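Local coordinates for protein lombricine kinase (Urechis caupo, PDB 3JPZ) that reversibly transfers a phosphoryl group between ATP and the guanidino compound lombricine, as a member of the phosphagen kinase family, at residues A[126-130]-A[218-222]; A[198-203]-A[215-219]. The contacts are given in a common frame with arbitrary orientation. Numbering follows the deposited sequence.

In the fold
After the N-terminal helices, the chain runs through strand 113-122 of the central antiparallel sheet and enters the loop holding 126-130. Helix 135-149 and further helices precede 198-203, which leads into strand 203-207. The hairpin turns back as strand 212-216, and interaction 2 closes this short loop at 215-219, where the two strands pair. On the same piece of chain, interaction 1 closes a much longer loop, from 126-130 to 218-222, and the shorter loop lies within it. Both contacts share Glu218 and Glu219, and they touch where Ile216 CG2 packs 3.7 Å from His221 O. The connection between strands 212-216 and 222-229 is tied at two places, to the hairpin's start and the loop after strand 113-122.

Interaction 1 (A[126-130]-A[218-222]); sequences GLCYP and EEDHM
Two irregular segments meet mainly through His221. Residues 127-129 are extended, with psi between 136° and 163°, before Pro130 bends the chain (phi/psi -46/-34). CA atoms of Tyr129 and His221, and of Pro130 and Glu219, lie 6.9 Å apart. His221, in an m rotamer (chi1 -73°, chi2 152°), reaches across so that its NE2 donates a 2.8 Å hydrogen bond to Cys128 O near the ring plane, while its CE1 lies 3.3 Å from Leu127 O. His221 ND1 bonds Ile124 N, so the imidazole bridges two backbone points of one loop. Tyr129 (chi1 m) lies obliquely to it, ring centroids 5.9 Å apart and planes at 35°. C-gamma-exo Pro130 sets CG 3.4 Å from Glu219 O. The CB of Leu127, pointing toward 218-222, lies 4.1 Å from His221 CE1. Loop 218-222 leads to Arg223, an ADP-binding residue salt-bridged by Asp220. This buried contact joins the loop between strand 113-122 and helix 135-149 to that entering strand 222-229, Leu127 and His221 both packing on Val141 of the helix.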
loop_
_atom_site.group_PDB
_atom_site.type_symbol
_atom_site.label_atom_id
_atom_site.label_comp_id
_atom_site.label_asym_id
_atom_site.label_seq_id
_atom_site.Cartn_x
_atom_site.Cartn_y
_atom_site.Cartn_z
ATOM N N GLY A 126 10.955 20.741 -9.794
ATOM C CA GLY A 126 10.283 20.397 -11.028
ATOM C C GLY A 126 9.676 19.006 -11.023
ATOM O O GLY A 126 8.928 18.661 -11.937
ATOM N N LEU A 127 9.974 18.211 -9.996
ATOM C CA LEU A 127 9.592 16.804 -10.001
ATOM C C LEU A 127 8.878 16.375 -8.722
ATOM O O LEU A 127 9.304 16.699 -7.612
ATOM C CB LEU A 127 10.820 15.933 -10.202
ATOM C CG LEU A 127 11.597 16.225 -11.489
ATOM C CD1 LEU A 127 12.938 15.530 -11.459
ATOM C CD2 LEU A 127 10.796 15.794 -12.700
ATOM N N CYS A 128 7.805 15.611 -8.891
ATOM C CA CYS A 128 6.999 15.192 -7.756
ATOM C C CYS A 128 7.777 14.284 -6.825
ATOM O O CYS A 128 8.572 13.462 -7.257
ATOM C CB CYS A 128 5.726 14.494 -8.237
ATOM S SG CYS A 128 4.472 15.647 -8.815
ATOM N N TYR A 129 7.540 14.455 -5.534
ATOM C CA TYR A 129 7.989 13.505 -4.535
ATOM C C TYR A 129 7.434 12.103 -4.791
ATOM O O TYR A 129 6.463 11.932 -5.522
ATOM C CB TYR A 129 7.527 13.971 -3.162
ATOM C CG TYR A 129 8.118 15.285 -2.719
ATOM C CD1 TYR A 129 9.497 15.481 -2.687
ATOM C CD2 TYR A 129 7.302 16.318 -2.292
ATOM C CE1 TYR A 129 10.034 16.680 -2.262
ATOM C CE2 TYR A 129 7.830 17.515 -1.874
ATOM C CZ TYR A 129 9.198 17.690 -1.860
ATOM O OH TYR A 129 9.714 18.887 -1.428
ATOM N N PRO A 130 8.040 11.092 -4.158
ATOM C CA PRO A 130 7.642 9.681 -4.249
ATOM C C PRO A 130 6.141 9.401 -4.106
ATOM O O PRO A 130 5.652 8.478 -4.740
ATOM C CB PRO A 130 8.408 9.041 -3.094
ATOM C CG PRO A 130 9.657 9.851 -3.013
ATOM C CD PRO A 130 9.246 11.264 -3.331
ATOM N N GLU A 218 14.412 6.345 -2.499
ATOM C CA GLU A 218 13.855 5.640 -1.353
ATOM C C GLU A 218 12.733 6.513 -0.788
ATOM O O GLU A 218 11.620 6.516 -1.313
ATOM C CB GLU A 218 14.924 5.360 -0.296
ATOM C CG GLU A 218 14.466 4.391 0.778
ATOM C CD GLU A 218 14.685 4.911 2.181
ATOM O OE1 GLU A 218 15.024 6.106 2.341
ATOM O OE2 GLU A 218 14.497 4.122 3.127
ATOM N N GLU A 219 13.032 7.280 0.255
ATOM C CA GLU A 219 12.042 8.154 0.885
ATOM C C GLU A 219 12.062 9.541 0.254
ATOM O O GLU A 219 11.021 10.156 0.035
ATOM C CB GLU A 219 12.317 8.257 2.387
ATOM C CG GLU A 219 11.398 9.205 3.131
ATOM C CD GLU A 219 11.514 9.062 4.643
ATOM O OE1 GLU A 219 11.008 9.950 5.361
ATOM O OE2 GLU A 219 12.113 8.067 5.113
ATOM N N ASP A 220 13.265 10.020 -0.030
ATOM C CA ASP A 220 13.469 11.305 -0.683
ATOM C C ASP A 220 14.022 11.023 -2.072
ATOM O O ASP A 220 14.405 9.895 -2.370
ATOM C CB ASP A 220 14.456 12.159 0.117
ATOM C CG ASP A 220 13.970 12.444 1.534
ATOM O OD1 ASP A 220 12.903 13.075 1.686
ATOM O OD2 ASP A 220 14.656 12.041 2.496
ATOM N N HIS A 221 14.059 12.029 -2.935
ATOM C CA HIS A 221 14.693 11.828 -4.223
ATOM C C HIS A 221 16.132 11.428 -3.956
ATOM O O HIS A 221 16.606 10.402 -4.436
ATOM C CB HIS A 221 14.648 13.091 -5.092
ATOM C CG HIS A 221 13.294 13.400 -5.645
ATOM N ND1 HIS A 221 12.888 14.684 -5.939
ATOM C CD2 HIS A 221 12.248 12.597 -5.949
ATOM C CE1 HIS A 221 11.652 14.658 -6.404
ATOM N NE2 HIS A 221 11.240 13.403 -6.420
ATOM N N MET A 222 16.816 12.239 -3.162
ATOM C CA MET A 222 18.214 12.010 -2.857
ATOM C C MET A 222 18.460 12.102 -1.361
ATOM O O MET A 222 18.270 13.150 -0.760
ATOM C CB MET A 222 19.083 13.043 -3.563
ATOM C CG MET A 222 20.563 12.777 -3.439
ATOM S SD MET A 222 21.524 13.919 -4.438
ATOM C CE MET A 222 21.193 15.454 -3.569
#

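Interaction 2 (A[198-203]-A[215-219]); sequences WPDARG and WINEE
Two side-chain-to-backbone hydrogen bonds of 2.8 Å cross in opposite senses: Asn217 ND2 donates to Ala201 O, and Arg202 NE to Asn217 O. Asn217 has chi1 m and a left-handed backbone (66/30), and its ND2 also bonds Arg138 O; Arg202 has chi1 near m (-85°), chi2 p and chi3 t. Its NH1 binds Asp200 O at 3.0 Å and also Arg196 O, and a water accepts from Arg202 NH2 (3.1 Å) and lies 2.6 Å from Glu218 O. Beside them, Gly203 and Ile216 form an antiparallel hydrogen-bonded pair, CA atoms 5.1 Å apart, with Ile216 N to Gly203 O at 2.9 Å and Gly203 N to Ile216 O at 3.3 Å. A type II turn from Pro199 to Arg202, preceded by a cis Trp198-Pro199 peptide and closed by Arg202 N to Pro199 O (3.0 Å), leads into this pair; Ala201 takes its left-handed position (67/23). Outermost, Trp198 (chi1 t) brings CH2 4.4 Å from Glu218 CA, and Ile216 CG2 packs 3.9 Å from Ala201 O. Helix 135-149 covers Ala201, Ile216 and Asn217. Where regular strand pairing stops at this open end of the 203-207/212-216 hairpin, polar side chains thus take over the backbone carbonyls.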
loop_
_atom_site.group_PDB
_atom_site.type_symbol
_atom_site.label_atom_id
_atom_site.label_comp_id
_atom_site.label_asym_id
_atom_site.label_seq_id
_atom_site.Cartn_x
_atom_site.Cartn_y
_atom_site.Cartn_z
ATOM N N TRP A 198 8.391 -0.376 -7.211
ATOM C CA TRP A 198 9.633 -0.789 -6.581
ATOM C C TRP A 198 10.282 -1.923 -7.356
ATOM O O TRP A 198 9.607 -2.897 -7.674
ATOM C CB TRP A 198 9.375 -1.262 -5.158
ATOM C CG TRP A 198 10.628 -1.293 -4.391
ATOM C CD1 TRP A 198 11.494 -2.326 -4.286
ATOM C CD2 TRP A 198 11.194 -0.212 -3.649
ATOM N NE1 TRP A 198 12.562 -1.968 -3.505
ATOM C CE2 TRP A 198 12.401 -0.673 -3.101
ATOM C CE3 TRP A 198 10.787 1.096 -3.382
ATOM C CZ2 TRP A 198 13.211 0.126 -2.311
ATOM C CZ3 TRP A 198 11.594 1.891 -2.596
ATOM C CH2 TRP A 198 12.789 1.404 -2.067
ATOM N N PRO A 199 11.597 -1.822 -7.645
ATOM C CA PRO A 199 12.573 -0.779 -7.325
ATOM C C PRO A 199 13.040 0.005 -8.551
ATOM O O PRO A 199 14.209 0.383 -8.643
ATOM C CB PRO A 199 13.762 -1.585 -6.815
ATOM C CG PRO A 199 13.595 -2.989 -7.453
ATOM C CD PRO A 199 12.287 -2.990 -8.207
ATOM N N ASP A 200 12.143 0.223 -9.497
ATOM C CA ASP A 200 12.458 1.009 -10.678
ATOM C C ASP A 200 12.953 2.406 -10.303
ATOM O O ASP A 200 12.283 3.140 -9.572
ATOM C CB ASP A 200 11.221 1.124 -11.558
ATOM C CG ASP A 200 11.526 1.738 -12.896
ATOM O OD1 ASP A 200 12.165 2.811 -12.929
ATOM O OD2 ASP A 200 11.130 1.136 -13.906
ATOM N N ALA A 201 14.138 2.756 -10.799
ATOM C CA ALA A 201 14.740 4.065 -10.552
ATOM C C ALA A 201 15.129 4.263 -9.083
ATOM O O ALA A 201 15.235 5.392 -8.612
ATOM C CB ALA A 201 13.808 5.176 -11.010
ATOM N N ARG A 202 15.330 3.168 -8.363
ATOM C CA ARG A 202 15.918 3.232 -7.022
ATOM C C ARG A 202 17.360 2.803 -7.135
ATOM O O ARG A 202 17.683 1.940 -7.946
ATOM C CB ARG A 202 15.206 2.296 -6.051
ATOM C CG ARG A 202 13.988 2.894 -5.414
ATOM C CD ARG A 202 12.950 3.239 -6.462
ATOM N NE ARG A 202 11.737 3.736 -5.834
ATOM C CZ ARG A 202 10.505 3.502 -6.270
ATOM N NH1 ARG A 202 10.305 2.772 -7.354
ATOM N NH2 ARG A 202 9.471 3.994 -5.605
ATOM N N GLY A 203 18.232 3.397 -6.334
ATOM C CA GLY A 203 19.624 3.004 -6.373
ATOM C C GLY A 203 20.455 3.490 -5.212
ATOM O O GLY A 203 20.040 4.334 -4.420
ATOM N N TRP A 215 21.373 7.592 -1.578
ATOM C CA TRP A 215 20.217 6.763 -1.930
ATOM C C TRP A 215 19.296 7.564 -2.822
ATOM O O TRP A 215 18.925 8.686 -2.492
ATOM C CB TRP A 215 19.403 6.348 -0.718
ATOM C CG TRP A 215 20.031 5.362 0.177
ATOM C CD1 TRP A 215 21.163 4.650 -0.044
ATOM C CD2 TRP A 215 19.525 4.941 1.443
ATOM N NE1 TRP A 215 21.408 3.816 1.022
ATOM C CE2 TRP A 215 20.411 3.976 1.946
ATOM C CE3 TRP A 215 18.398 5.286 2.200
ATOM C CZ2 TRP A 215 20.214 3.353 3.185
ATOM C CZ3 TRP A 215 18.208 4.668 3.432
ATOM C CH2 TRP A 215 19.111 3.711 3.906
ATOM N N ILE A 216 18.905 6.977 -3.936
ATOM C CA ILE A 216 17.981 7.631 -4.841
ATOM C C ILE A 216 16.611 6.969 -4.760
ATOM O O ILE A 216 16.481 5.749 -4.866
ATOM C CB ILE A 216 18.510 7.610 -6.287
ATOM C CG1 ILE A 216 19.844 8.354 -6.363
ATOM C CG2 ILE A 216 17.498 8.238 -7.245
ATOM C CD1 ILE A 216 20.439 8.404 -7.740
ATOM N N ASN A 217 15.598 7.793 -4.531
ATOM C CA ASN A 217 14.212 7.393 -4.679
ATOM C C ASN A 217 13.789 6.329 -3.672
ATOM O O ASN A 217 12.915 5.516 -3.947
ATOM C CB ASN A 217 13.934 6.977 -6.133
ATOM C CG ASN A 217 13.818 8.185 -7.065
ATOM O OD1 ASN A 217 13.330 9.239 -6.665
ATOM N ND2 ASN A 217 14.277 8.041 -8.297
ATOM N N GLU A 218 14.412 6.345 -2.499
ATOM C CA GLU A 218 13.855 5.640 -1.353
ATOM C C GLU A 218 12.733 6.513 -0.788
ATOM O O GLU A 218 11.620 6.516 -1.313
ATOM C CB GLU A 218 14.924 5.360 -0.296
ATOM C CG GLU A 218 14.466 4.391 0.778
ATOM C CD GLU A 218 14.685 4.911 2.181
ATOM O OE1 GLU A 218 15.024 6.106 2.341
ATOM O OE2 GLU A 218 14.497 4.122 3.127
ATOM N N GLU A 219 13.032 7.280 0.255
ATOM C CA GLU A 219 12.042 8.154 0.885
ATOM C C GLU A 219 12.062 9.541 0.254
ATOM O O GLU A 219 11.021 10.156 0.035
ATOM C CB GLU A 219 12.317 8.257 2.387
ATOM C CG GLU A 219 11.398 9.205 3.131
ATOM C CD GLU A 219 11.514 9.062 4.643
ATOM O OE1 GLU A 219 11.008 9.950 5.361
ATOM O OE2 GLU A 219 12.113 8.067 5.113
HETATM O O HOH W 1 9.920 5.897 -3.216
#